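Local coordinates for protein esterase (uncultured bacterium pCosCE1, PDB 7ATL) that hydrolyses carboxylic esters as a family VIII carboxylesterase with a beta-lactamase-like fold and also shows promiscuous acyltransferase activity, at residues Met78-Lys83 with Pro291-Leu296. Numbering follows the deposited sequence.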
ATOM      1  N   MET A  78      17.923  -4.351  -1.808  1.00 27.45           N
ATOM      2  CA  MET A  78      18.630  -5.471  -2.480  1.00 27.73           C
ATOM      3  C   MET A  78      19.360  -4.870  -3.678  1.00 28.26           C
ATOM      4  O   MET A  78      20.469  -5.314  -4.006  1.00 27.60           O
ATOM      5  CB  MET A  78      17.660  -6.565  -2.931  1.00 26.85           C
ATOM      6  CG  MET A  78      17.414  -7.609  -1.877  1.00 28.71           C
ATOM      7  SD  MET A  78      16.061  -8.697  -2.359  1.00 29.90           S
ATOM      8  CE  MET A  78      16.029  -9.841  -0.983  1.00 33.87           C
ATOM      9  N   ILE A  79      18.742  -3.867  -4.286  1.00 28.77           N
ATOM     10  CA  ILE A  79      19.283  -3.166  -5.480  1.00 31.14           C
ATOM     11  C   ILE A  79      20.499  -2.327  -5.065  1.00 32.30           C
ATOM     12  O   ILE A  79      21.503  -2.351  -5.795  1.00 32.95           O
ATOM     13  CB  ILE A  79      18.165  -2.347  -6.144  1.00 30.96           C
ATOM     14  CG1 ILE A  79      17.266  -3.251  -6.992  1.00 29.22           C
ATOM     15  CG2 ILE A  79      18.738  -1.195  -6.944  1.00 32.04           C
ATOM     16  CD1 ILE A  79      15.888  -2.704  -7.247  1.00 29.62           C
ATOM     17  N   GLU A  80      20.428  -1.632  -3.932  1.00 33.92           N
ATOM     18  CA  GLU A  80      21.579  -0.877  -3.370  1.00 31.06           C
ATOM     19  C   GLU A  80      22.783  -1.802  -3.249  1.00 29.94           C
ATOM     20  O   GLU A  80      23.876  -1.408  -3.657  1.00 30.96           O
ATOM     21  CB  GLU A  80      21.254  -0.328  -1.990  1.00 29.54           C
ATOM     22  CG  GLU A  80      20.762   1.086  -2.037  1.00 29.93           C
ATOM     23  CD  GLU A  80      20.602   1.671  -0.650  1.00 32.17           C
ATOM     24  OE1 GLU A  80      20.654   0.904   0.377  1.00 29.90           O
ATOM     25  OE2 GLU A  80      20.380   2.877  -0.608  1.00 31.80           O
ATOM     26  N   GLN A  81      22.570  -3.001  -2.732  1.00 29.97           N
ATOM     27  CA  GLN A  81      23.647  -4.003  -2.525  1.00 34.66           C
ATOM     28  C   GLN A  81      24.003  -4.720  -3.831  1.00 32.67           C
ATOM     29  O   GLN A  81      24.826  -5.638  -3.799  1.00 31.82           O
ATOM     30  CB  GLN A  81      23.171  -5.074  -1.547  1.00 39.23           C
ATOM     31  CG  GLN A  81      22.344  -4.514  -0.405  1.00 44.93           C
ATOM     32  CD  GLN A  81      23.087  -4.616   0.888  1.00 45.22           C
ATOM     33  OE1 GLN A  81      24.194  -5.135   0.919  1.00 51.39           O
ATOM     34  NE2 GLN A  81      22.470  -4.122   1.945  1.00 48.30           N
ATOM     35  N   GLN A  82      23.325  -4.421  -4.928  1.00 35.43           N
ATOM     36  CA  GLN A  82      23.607  -5.068  -6.236  1.00 38.71           C
ATOM     37  C   GLN A  82      23.470  -6.592  -6.097  1.00 37.00           C
ATOM     38  O   GLN A  82      24.341  -7.304  -6.597  1.00 37.58           O
ATOM     39  CB  GLN A  82      25.004  -4.649  -6.695  1.00 37.97           C
ATOM     40  CG  GLN A  82      25.275  -3.158  -6.529  1.00 39.47           C
ATOM     41  CD  GLN A  82      26.419  -2.706  -7.409  1.00 41.12           C
ATOM     42  OE1 GLN A  82      27.595  -2.826  -7.032  1.00 39.67           O
ATOM     43  NE2 GLN A  82      26.069  -2.210  -8.596  1.00 34.73           N
ATOM     44  N   LYS A  83      22.440  -7.060  -5.390  1.00 37.14           N
ATOM     45  CA  LYS A  83      21.934  -8.461  -5.439  1.00 38.57           C
ATOM     46  C   LYS A  83      20.802  -8.555  -6.487  1.00 33.26           C
ATOM     47  O   LYS A  83      20.537  -9.670  -6.985  1.00 30.90           O
ATOM     48  CB  LYS A  83      21.486  -8.898  -4.041  1.00 43.39           C
ATOM     49  CG  LYS A  83      22.597  -9.051  -3.009  1.00 53.27           C
ATOM     50  CD  LYS A  83      22.201  -9.993  -1.848  1.00 68.24           C
ATOM     51  CE  LYS A  83      23.115  -9.948  -0.635  1.00 67.29           C
ATOM     52  NZ  LYS A  83      24.508 -10.280  -1.014  1.00 67.93           N
ATOM     53  N   PRO A 291      20.443   8.306   0.883  1.00 39.10           N
ATOM     54  CA  PRO A 291      19.645   9.457   0.441  1.00 39.05           C
ATOM     55  C   PRO A 291      19.345   9.452  -1.073  1.00 36.81           C
ATOM     56  O   PRO A 291      18.245   9.808  -1.477  1.00 35.24           O
ATOM     57  CB  PRO A 291      20.553  10.651   0.809  1.00 37.95           C
ATOM     58  CG  PRO A 291      21.338  10.167   2.011  1.00 37.33           C
ATOM     59  CD  PRO A 291      21.556   8.686   1.775  1.00 37.91           C
ATOM     60  N   ALA A 292      20.339   9.069  -1.883  1.00 34.82           N
ATOM     61  CA  ALA A 292      20.261   9.031  -3.366  1.00 33.09           C
ATOM     62  C   ALA A 292      19.162   8.056  -3.814  1.00 29.48           C
ATOM     63  O   ALA A 292      18.406   8.409  -4.752  1.00 29.75           O
ATOM     64  CB  ALA A 292      21.605   8.671  -3.958  1.00 31.01           C
ATOM     65  N   THR A 293      19.092   6.881  -3.185  1.00 28.13           N
ATOM     66  CA  THR A 293      18.035   5.857  -3.420  1.00 29.46           C
ATOM     67  C   THR A 293      16.660   6.455  -3.062  1.00 29.24           C
ATOM     68  O   THR A 293      15.730   6.373  -3.910  1.00 28.85           O
ATOM     69  CB  THR A 293      18.320   4.581  -2.626  1.00 30.36           C
ATOM     70  OG1 THR A 293      19.706   4.290  -2.755  1.00 29.68           O
ATOM     71  CG2 THR A 293      17.517   3.390  -3.097  1.00 33.21           C
ATOM     72  N   ALA A 294      16.531   7.061  -1.877  1.00 25.87           N
ATOM     73  CA  ALA A 294      15.303   7.766  -1.466  1.00 25.47           C
ATOM     74  C   ALA A 294      14.901   8.719  -2.580  1.00 25.70           C
ATOM     75  O   ALA A 294      13.725   8.698  -2.974  1.00 26.58           O
ATOM     76  CB  ALA A 294      15.498   8.517  -0.174  1.00 26.86           C
ATOM     77  N   ALA A 295      15.833   9.542  -3.063  1.00 27.52           N
ATOM     78  CA  ALA A 295      15.553  10.560  -4.115  1.00 26.47           C
ATOM     79  C   ALA A 295      15.107   9.871  -5.403  1.00 24.39           C
ATOM     80  O   ALA A 295      14.208  10.422  -6.064  1.00 24.45           O
ATOM     81  CB  ALA A 295      16.757  11.429  -4.378  1.00 26.72           C
ATOM     82  N   LEU A 296      15.759   8.760  -5.753  1.00 22.94           N
ATOM     83  CA  LEU A 296      15.423   7.920  -6.933  1.00 25.24           C
ATOM     84  C   LEU A 296      13.970   7.435  -6.814  1.00 26.40           C
ATOM     85  O   LEU A 296      13.231   7.520  -7.819  1.00 25.40           O
ATOM     86  CB  LEU A 296      16.391   6.738  -7.005  1.00 25.80           C
ATOM     87  CG  LEU A 296      16.112   5.703  -8.095  1.00 28.01           C
ATOM     88  CD1 LEU A 296      16.146   6.350  -9.471  1.00 29.01           C
ATOM     89  CD2 LEU A 296      17.108   4.541  -8.027  1.00 27.66           C
TER
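Glu80 lays the outer half of its side chain across the hydroxyl of Thr293, and this pair is the only one to touch between residues 78-83, at the end of helix 67-80, and residues 291-296, at the start of helix 291-297. The bond is a hydrogen bond given by the threonine: OG1 of Thr293 lies 2.7 Å from OE2 of Glu80 and donates to that oxygen's anti lone pair, the one turned away from OE1. Glutamate suits the place because its length spans the gap between the backbones, whose nearest CA atoms, those of Glu80 and Thr293, are 7.6 Å apart. Its chain runs extended beyond CG (chi2 -173°), which carries the carboxylate over to the other helix. The methylene also takes part, with CG of Glu80 3.4 Å from OG1 of Thr293.

Thr293 has its CB directed at Glu80 and its hydroxyl anti to the carbonyl carbon (chi1 -43°), close to its own backbone N. The methyl CG2 stays at the margin, 3.8 Å from OE2 of Glu80, and the threonine side chain also touches Met76, one turn earlier on helix 67-80. A small branched residue thus offers a polar arm and an apolar one at a buried position.

OE2 of Glu80 has a second donor, the backbone N of Gln290, just ahead of Pro291, so one carboxylate oxygen grips the start of helix 291-297 through a main-chain and a side-chain group. Immediately after Glu80, helix 67-80 ends in a Schellman motif, in which Gln82 takes positive phi and N of Lys83 bonds to O of Met78 at 3.0 Å. Two donors converging on OE2, next to a helix N-terminus, would be expected to favour the ionised carboxylate.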